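PDB 3S9J: member of DUF4221 family from Bacteroides vulgatus, which is of unknown function but folds as a six-bladed beta-propeller, a scaffold that often carries binding or catalytic sites. Local coordinates for residues A[213-225]-A[233-246]. Residues are numbered along the deposited sequence; the frame is centred on the assembly and turned at random.
Sequences VCGFFGYDSLMVT and WYNAKSRYLKSMKP
Met223 lies across one face of the Trp233 indole, its CG 3.8 Å from the centroid of the six-membered ring in a CH-pi contact. CG anti to the backbone N (chi1 -166°) carries the chain over the indole, and the selenium beyond it lies oblique to the ring, a Met-aromatic contact. Tyr219 turns its edge toward the face of the same six-membered ring in an offset edge-to-face pair, with its CE2 3.6 Å from Trp233 CZ3 and the planes at 81°. On the other sheet face, Leu222 CG packs on Ala236 CB, and Val224 CG2 meets the edge of the Tyr234 ring, which also stacks with Phe313. Strands 221-225 and 231-235 form the last hairpin of a four-stranded antiparallel propeller blade, with Leu222 and Tyr234 as a hydrogen-bonded pair. Beyond it, Ala236 N donates to Asp220 O (2.8 Å). The Asp220 carboxylate is gripped from above its plane by Met244 N at OD1 (2.8 Å, N-H...O 163°) and by Ser243 OG at OD2 (2.7 Å). With an alanine in place of Asp220, Met244 N and Ser243 OG would probably lose their acceptor, leaving the loop around them freer to shift. One water bridges Asp220 OD1 to Lys242 O, while Lys237 NZ turns instead to the carbonyls of Ser238 and Leu241.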
ATOM      1  N   VAL A 213      -8.060  -4.177   8.603  1.00 29.39           N
ATOM      2  CA  VAL A 213      -6.854  -4.381   9.424  1.00 28.35           C
ATOM      3  C   VAL A 213      -5.880  -3.253   9.066  1.00 26.72           C
ATOM      4  O   VAL A 213      -5.634  -3.018   7.889  1.00 27.69           O
ATOM      5  CB  VAL A 213      -6.205  -5.759   9.143  1.00 28.87           C
ATOM      6  CG1 VAL A 213      -4.969  -5.979  10.072  1.00 28.41           C
ATOM      7  CG2 VAL A 213      -7.267  -6.886   9.281  1.00 37.06           C
ATOM      8  N   CYS A 214      -5.393  -2.525  10.073  1.00 26.47           N
ATOM      9  CA  CYS A 214      -4.467  -1.410   9.916  1.00 25.98           C
ATOM     10  C   CYS A 214      -3.210  -1.668  10.746  1.00 27.85           C
ATOM     11  O   CYS A 214      -3.300  -2.062  11.913  1.00 28.45           O
ATOM     12  CB  CYS A 214      -5.064  -0.106  10.375  1.00 27.73           C
ATOM     13  SG  CYS A 214      -6.614   0.317   9.531  1.00 31.90           S
ATOM     14  N   GLY A 215      -2.056  -1.430  10.120  1.00 26.82           N
ATOM     15  CA  GLY A 215      -0.748  -1.594  10.749  1.00 27.43           C
ATOM     16  C   GLY A 215       0.054  -0.305  10.662  1.00 24.97           C
ATOM     17  O   GLY A 215       0.597   0.027   9.613  1.00 25.20           O
ATOM     18  N   PHE A 216       0.113   0.424  11.778  1.00 25.39           N
ATOM     19  CA  PHE A 216       0.956   1.613  11.884  1.00 24.80           C
ATOM     20  C   PHE A 216       2.405   1.183  11.755  1.00 23.83           C
ATOM     21  O   PHE A 216       2.824   0.214  12.354  1.00 27.34           O
ATOM     22  CB  PHE A 216       0.720   2.392  13.208  1.00 25.17           C
ATOM     23  CG  PHE A 216      -0.503   3.249  13.170  1.00 24.61           C
ATOM     24  CD1 PHE A 216      -0.441   4.542  12.677  1.00 26.28           C
ATOM     25  CD2 PHE A 216      -1.725   2.729  13.546  1.00 27.01           C
ATOM     26  CE1 PHE A 216      -1.565   5.311  12.585  1.00 26.93           C
ATOM     27  CE2 PHE A 216      -2.865   3.474  13.434  1.00 27.43           C
ATOM     28  CZ  PHE A 216      -2.793   4.783  12.979  1.00 26.41           C
ATOM     29  N   PHE A 217       3.136   1.880  10.900  1.00 23.33           N
ATOM     30  CA  PHE A 217       4.529   1.542  10.645  1.00 23.66           C
ATOM     31  C   PHE A 217       5.348   1.516  11.943  1.00 25.28           C
ATOM     32  O   PHE A 217       6.239   0.683  12.101  1.00 25.47           O
ATOM     33  CB  PHE A 217       5.155   2.522   9.663  1.00 23.26           C
ATOM     34  CG  PHE A 217       4.422   2.639   8.333  1.00 22.44           C
ATOM     35  CD1 PHE A 217       3.827   1.533   7.730  1.00 22.62           C
ATOM     36  CD2 PHE A 217       4.367   3.863   7.673  1.00 22.32           C
ATOM     37  CE1 PHE A 217       3.181   1.664   6.469  1.00 22.29           C
ATOM     38  CE2 PHE A 217       3.706   3.996   6.447  1.00 24.45           C
ATOM     39  CZ  PHE A 217       3.138   2.891   5.856  1.00 21.19           C
ATOM     40  N   GLY A 218       5.032   2.402  12.869  1.00 26.08           N
ATOM     41  CA  GLY A 218       5.819   2.510  14.103  1.00 28.50           C
ATOM     42  C   GLY A 218       5.326   1.705  15.284  1.00 27.91           C
ATOM     43  O   GLY A 218       5.768   1.950  16.398  1.00 31.66           O
ATOM     44  N   TYR A 219       4.435   0.740  15.071  1.00 27.74           N
ATOM     45  CA  TYR A 219       3.769   0.065  16.184  1.00 27.01           C
ATOM     46  C   TYR A 219       3.755  -1.451  16.063  1.00 28.91           C
ATOM     47  O   TYR A 219       3.479  -2.001  15.006  1.00 27.68           O
ATOM     48  CB  TYR A 219       2.332   0.583  16.306  1.00 26.98           C
ATOM     49  CG  TYR A 219       1.633   0.379  17.639  1.00 29.99           C
ATOM     50  CD1 TYR A 219       2.312   0.506  18.851  1.00 34.04           C
ATOM     51  CD2 TYR A 219       0.272   0.120  17.688  1.00 36.42           C
ATOM     52  CE1 TYR A 219       1.639   0.363  20.069  1.00 40.57           C
ATOM     53  CE2 TYR A 219      -0.407  -0.033  18.894  1.00 38.50           C
ATOM     54  CZ  TYR A 219       0.276   0.091  20.076  1.00 39.45           C
ATOM     55  OH  TYR A 219      -0.412  -0.045  21.262  1.00 40.04           O
ATOM     56  N   ASP A 220       3.994  -2.123  17.189  1.00 30.35           N
ATOM     57  CA  ASP A 220       3.998  -3.580  17.269  1.00 32.71           C
ATOM     58  C   ASP A 220       2.658  -4.234  16.959  1.00 31.02           C
ATOM     59  O   ASP A 220       2.631  -5.383  16.567  1.00 34.40           O
ATOM     60  CB  ASP A 220       4.343  -4.034  18.684  1.00 35.23           C
ATOM     61  CG  ASP A 220       5.780  -3.840  19.042  1.00 37.41           C
ATOM     62  OD1 ASP A 220       6.558  -3.248  18.281  1.00 36.12           O
ATOM     63  OD2 ASP A 220       6.128  -4.352  20.107  1.00 43.19           O
ATOM     64  N   SER A 221       1.552  -3.526  17.158  1.00 33.25           N
ATOM     65  CA  SER A 221       0.246  -4.161  17.099  1.00 32.59           C
ATOM     66  C   SER A 221      -0.557  -3.748  15.877  1.00 31.19           C
ATOM     67  O   SER A 221      -0.429  -2.626  15.378  1.00 31.34           O
ATOM     68  CB  SER A 221      -0.556  -3.870  18.376  1.00 36.83           C
ATOM     69  OG  SER A 221       0.028  -4.520  19.490  1.00 37.93           O
ATOM     70  N   LEU A 222      -1.364  -4.684  15.407  1.00 31.07           N
ATOM     71  CA  LEU A 222      -2.358  -4.426  14.364  1.00 31.36           C
ATOM     72  C   LEU A 222      -3.705  -4.050  14.975  1.00 33.13           C
ATOM     73  O   LEU A 222      -4.111  -4.584  16.004  1.00 33.95           O
ATOM     74  CB  LEU A 222      -2.570  -5.667  13.498  1.00 32.14           C
ATOM     75  CG  LEU A 222      -1.394  -6.167  12.675  1.00 31.31           C
ATOM     76  CD1 LEU A 222      -1.777  -7.506  12.010  1.00 30.83           C
ATOM     77  CD2 LEU A 222      -0.986  -5.087  11.634  1.00 29.52           C
HETATM   78  N   MSE A 223      -4.411  -3.167  14.273  1.00 33.03           N
HETATM   79  CA  MSE A 223      -5.725  -2.685  14.657  1.00 33.96           C
HETATM   80  C   MSE A 223      -6.727  -3.328  13.724  1.00 32.72           C
HETATM   81  O   MSE A 223      -6.531  -3.337  12.499  1.00 31.14           O
HETATM   82  CB  MSE A 223      -5.749  -1.173  14.458  1.00 35.23           C
HETATM   83  CG  MSE A 223      -6.888  -0.461  15.084  1.00 42.23           C
HETATM   84 SE   MSE A 223      -6.927   1.340  14.367  0.75 39.06          SE
HETATM   85  CE  MSE A 223      -8.070   0.952  12.883  1.00 32.44           C
ATOM     86  N   VAL A 224      -7.800  -3.877  14.294  1.00 32.97           N
ATOM     87  CA  VAL A 224      -8.797  -4.604  13.518  1.00 31.24           C
ATOM     88  C   VAL A 224     -10.196  -4.146  13.899  1.00 33.77           C
ATOM     89  O   VAL A 224     -10.489  -3.933  15.071  1.00 33.76           O
ATOM     90  CB  VAL A 224      -8.681  -6.128  13.740  1.00 32.66           C
ATOM     91  CG1 VAL A 224      -9.789  -6.912  12.965  1.00 34.41           C
ATOM     92  CG2 VAL A 224      -7.270  -6.629  13.415  1.00 32.07           C
ATOM     93  N   THR A 225     -11.060  -3.994  12.902  1.00 32.75           N
ATOM     94  CA  THR A 225     -12.460  -3.695  13.155  1.00 34.30           C
ATOM     95  C   THR A 225     -13.344  -4.363  12.109  1.00 33.77           C
ATOM     96  O   THR A 225     -13.005  -4.396  10.943  1.00 34.13           O
ATOM     97  CB  THR A 225     -12.756  -2.166  13.195  1.00 35.26           C
ATOM     98  OG1 THR A 225     -14.152  -1.953  13.499  1.00 35.37           O
ATOM     99  CG2 THR A 225     -12.407  -1.510  11.924  1.00 31.61           C
ATOM    100  N   TRP A 233      -7.031  -5.057  19.091  1.00 35.37           N
ATOM    101  CA  TRP A 233      -5.604  -4.980  18.819  1.00 35.34           C
ATOM    102  C   TRP A 233      -4.977  -6.354  18.965  1.00 36.29           C
ATOM    103  O   TRP A 233      -5.322  -7.098  19.888  1.00 35.83           O
ATOM    104  CB  TRP A 233      -4.924  -3.999  19.772  1.00 37.06           C
ATOM    105  CG  TRP A 233      -5.384  -2.586  19.612  1.00 39.59           C
ATOM    106  CD1 TRP A 233      -6.405  -1.976  20.276  1.00 43.53           C
ATOM    107  CD2 TRP A 233      -4.832  -1.612  18.736  1.00 34.35           C
ATOM    108  NE1 TRP A 233      -6.518  -0.674  19.866  1.00 40.93           N
ATOM    109  CE2 TRP A 233      -5.564  -0.428  18.914  1.00 39.99           C
ATOM    110  CE3 TRP A 233      -3.785  -1.627  17.802  1.00 36.37           C
ATOM    111  CZ2 TRP A 233      -5.285   0.736  18.201  1.00 40.51           C
ATOM    112  CZ3 TRP A 233      -3.500  -0.456  17.095  1.00 38.67           C
ATOM    113  CH2 TRP A 233      -4.247   0.704  17.301  1.00 36.25           C
ATOM    114  N   TYR A 234      -4.067  -6.679  18.044  1.00 34.96           N
ATOM    115  CA  TYR A 234      -3.347  -7.945  18.043  1.00 34.67           C
ATOM    116  C   TYR A 234      -1.858  -7.711  17.861  1.00 36.73           C
ATOM    117  O   TYR A 234      -1.435  -6.928  17.007  1.00 34.93           O
ATOM    118  CB  TYR A 234      -3.818  -8.843  16.916  1.00 36.15           C
ATOM    119  CG  TYR A 234      -5.268  -9.231  17.007  1.00 37.23           C
ATOM    120  CD1 TYR A 234      -5.665 -10.305  17.783  1.00 40.65           C
ATOM    121  CD2 TYR A 234      -6.238  -8.537  16.294  1.00 37.97           C
ATOM    122  CE1 TYR A 234      -6.993 -10.672  17.868  1.00 43.66           C
ATOM    123  CE2 TYR A 234      -7.574  -8.895  16.376  1.00 36.41           C
ATOM    124  CZ  TYR A 234      -7.942  -9.962  17.167  1.00 44.59           C
ATOM    125  OH  TYR A 234      -9.260 -10.338  17.231  1.00 45.14           O
ATOM    126  N   ASN A 235      -1.065  -8.411  18.658  1.00 37.08           N
ATOM    127  CA  ASN A 235       0.378  -8.305  18.525  1.00 38.08           C
ATOM    128  C   ASN A 235       0.851  -8.812  17.171  1.00 35.05           C
ATOM    129  O   ASN A 235       0.478  -9.896  16.738  1.00 35.21           O
ATOM    130  CB  ASN A 235       1.076  -9.113  19.616  1.00 39.66           C
ATOM    131  CG  ASN A 235       2.584  -8.952  19.563  1.00 48.02           C
ATOM    132  OD1 ASN A 235       3.300  -9.877  19.194  1.00 57.51           O
ATOM    133  ND2 ASN A 235       3.063  -7.758  19.888  1.00 49.97           N
ATOM    134  N   ALA A 236       1.696  -8.035  16.509  1.00 33.92           N
ATOM    135  CA  ALA A 236       2.222  -8.415  15.212  1.00 33.34           C
ATOM    136  C   ALA A 236       3.672  -7.952  15.122  1.00 32.23           C
ATOM    137  O   ALA A 236       4.080  -7.348  14.142  1.00 31.35           O
ATOM    138  CB  ALA A 236       1.380  -7.805  14.092  1.00 31.68           C
ATOM    139  N   LYS A 237       4.436  -8.255  16.170  1.00 34.28           N
ATOM    140  CA  LYS A 237       5.833  -7.824  16.308  1.00 34.56           C
ATOM    141  C   LYS A 237       6.767  -8.828  15.654  1.00 33.86           C
ATOM    142  O   LYS A 237       6.603 -10.045  15.818  1.00 35.28           O
ATOM    143  CB  LYS A 237       6.167  -7.710  17.814  1.00 36.83           C
ATOM    144  CG  LYS A 237       7.631  -7.537  18.142  1.00 35.63           C
ATOM    145  CD  LYS A 237       7.882  -7.498  19.653  1.00 35.51           C
ATOM    146  CE  LYS A 237       9.384  -7.467  19.910  1.00 36.10           C
ATOM    147  NZ  LYS A 237      10.125  -8.660  19.384  1.00 36.20           N
ATOM    148  N   SER A 238       7.775  -8.323  14.961  1.00 30.53           N
ATOM    149  CA  SER A 238       8.863  -9.142  14.435  1.00 29.47           C
ATOM    150  C   SER A 238       9.762  -9.673  15.568  1.00 31.51           C
ATOM    151  O   SER A 238      10.133  -8.912  16.470  1.00 32.82           O
ATOM    152  CB  SER A 238       9.752  -8.314  13.527  1.00 27.70           C
ATOM    153  OG  SER A 238      10.926  -9.040  13.191  1.00 29.32           O
ATOM    154  N   ARG A 239      10.133 -10.957  15.477  1.00 32.20           N
ATOM    155  CA  ARG A 239      11.069 -11.523  16.455  0.50 33.71           C
ATOM    156  C   ARG A 239      12.473 -10.922  16.346  1.00 35.00           C
ATOM    157  O   ARG A 239      13.269 -11.088  17.259  1.00 31.99           O
ATOM    158  CB  ARG A 239      11.130 -13.055  16.353  0.50 35.14           C
ATOM    159  CG  ARG A 239      11.756 -13.612  15.070  0.50 34.03           C
ATOM    160  CD  ARG A 239      11.141 -14.986  14.744  0.50 41.99           C
ATOM    161  NE  ARG A 239       9.690 -14.893  14.552  0.50 37.61           N
ATOM    162  CZ  ARG A 239       8.847 -15.922  14.569  0.50 42.22           C
ATOM    163  NH1 ARG A 239       9.286 -17.154  14.769  0.50 41.59           N
ATOM    164  NH2 ARG A 239       7.551 -15.709  14.382  0.50 43.66           N
ATOM    165  N   TYR A 240      12.766 -10.205  15.264  1.00 32.46           N
ATOM    166  CA  TYR A 240      14.087  -9.643  15.044  1.00 34.82           C
ATOM    167  C   TYR A 240      14.200  -8.203  15.490  1.00 33.85           C
ATOM    168  O   TYR A 240      15.292  -7.681  15.497  1.00 37.24           O
ATOM    169  CB  TYR A 240      14.469  -9.756  13.564  1.00 35.91           C
ATOM    170  CG  TYR A 240      14.393 -11.177  13.085  1.00 39.48           C
ATOM    171  CD1 TYR A 240      15.292 -12.125  13.565  1.00 41.92           C
ATOM    172  CD2 TYR A 240      13.413 -11.594  12.176  1.00 36.82           C
ATOM    173  CE1 TYR A 240      15.236 -13.435  13.174  1.00 48.99           C
ATOM    174  CE2 TYR A 240      13.344 -12.936  11.781  1.00 42.21           C
ATOM    175  CZ  TYR A 240      14.276 -13.844  12.276  1.00 51.34           C
ATOM    176  OH  TYR A 240      14.247 -15.171  11.910  1.00 56.52           O
ATOM    177  N   LEU A 241      13.083  -7.588  15.893  1.00 33.16           N
ATOM    178  CA  LEU A 241      13.048  -6.169  16.268  1.00 31.43           C
ATOM    179  C   LEU A 241      12.670  -5.963  17.717  1.00 33.45           C
ATOM    180  O   LEU A 241      11.842  -6.674  18.270  1.00 34.01           O
ATOM    181  CB  LEU A 241      12.013  -5.395  15.421  1.00 31.52           C
ATOM    182  CG  LEU A 241      12.218  -5.386  13.908  1.00 32.15           C
ATOM    183  CD1 LEU A 241      11.079  -4.604  13.239  1.00 28.56           C
ATOM    184  CD2 LEU A 241      13.607  -4.824  13.566  1.00 29.32           C
ATOM    185  N   LYS A 242      13.272  -4.948  18.307  1.00 34.96           N
ATOM    186  CA  LYS A 242      12.900  -4.457  19.623  1.00 39.63           C
ATOM    187  C   LYS A 242      11.453  -3.959  19.541  1.00 38.19           C
ATOM    188  O   LYS A 242      11.038  -3.427  18.500  1.00 36.93           O
ATOM    189  CB  LYS A 242      13.848  -3.295  19.942  1.00 42.48           C
ATOM    190  CG  LYS A 242      13.878  -2.838  21.343  1.00 50.54           C
ATOM    191  CD  LYS A 242      14.775  -1.592  21.472  1.00 62.21           C
ATOM    192  CE  LYS A 242      14.845  -1.113  22.913  1.00 63.29           C
ATOM    193  NZ  LYS A 242      15.514  -2.138  23.731  1.00 69.47           N
ATOM    194  N   SER A 243      10.696  -4.119  20.614  1.00 36.35           N
ATOM    195  CA  SER A 243       9.332  -3.577  20.670  1.00 37.29           C
ATOM    196  C   SER A 243       9.350  -2.077  20.422  1.00 37.93           C
ATOM    197  O   SER A 243      10.272  -1.384  20.854  1.00 36.13           O
ATOM    198  CB  SER A 243       8.670  -3.907  22.011  1.00 40.85           C
ATOM    199  OG  SER A 243       7.449  -3.219  22.127  1.00 42.85           O
HETATM  200  N   MSE A 244       8.356  -1.567  19.681  1.00 37.95           N
HETATM  201  CA  MSE A 244       8.329  -0.144  19.339  1.00 38.48           C
HETATM  202  C   MSE A 244       6.956   0.509  19.426  1.00 37.81           C
HETATM  203  O   MSE A 244       5.899  -0.155  19.329  1.00 37.36           O
HETATM  204  CB  MSE A 244       8.897   0.071  17.925  1.00 38.10           C
HETATM  205  CG  MSE A 244       8.052  -0.477  16.815  1.00 34.17           C
HETATM  206 SE   MSE A 244       8.732  -0.034  15.026  0.75 30.52          SE
HETATM  207  CE  MSE A 244      10.311  -1.037  15.090  1.00 27.61           C
ATOM    208  N   LYS A 245       7.003   1.828  19.612  1.00 39.48           N
ATOM    209  CA  LYS A 245       5.869   2.726  19.404  1.00 39.63           C
ATOM    210  C   LYS A 245       6.339   3.858  18.488  1.00 35.99           C
ATOM    211  O   LYS A 245       7.548   4.078  18.335  1.00 36.18           O
ATOM    212  CB  LYS A 245       5.334   3.292  20.733  1.00 40.80           C
ATOM    213  CG  LYS A 245       4.958   2.218  21.766  1.00 55.10           C
ATOM    214  CD  LYS A 245       3.558   2.414  22.409  1.00 63.85           C
ATOM    215  CE  LYS A 245       3.459   3.637  23.316  1.00 68.77           C
ATOM    216  NZ  LYS A 245       2.146   3.670  24.065  1.00 71.77           N
ATOM    217  N   PRO A 246       5.398   4.557  17.834  1.00 34.76           N
ATOM    218  CA  PRO A 246       5.850   5.497  16.845  1.00 35.63           C
ATOM    219  C   PRO A 246       6.642   6.653  17.417  1.00 34.45           C
ATOM    220  O   PRO A 246       6.516   7.006  18.593  1.00 36.32           O
ATOM    221  CB  PRO A 246       4.535   5.995  16.188  1.00 36.59           C
ATOM    222  CG  PRO A 246       3.549   4.932  16.480  1.00 38.86           C
ATOM    223  CD  PRO A 246       3.927   4.451  17.836  1.00 36.42           C
TER
HETATM  224  O   HOH W   1       8.633  -4.111  17.007  1.00 32.60           O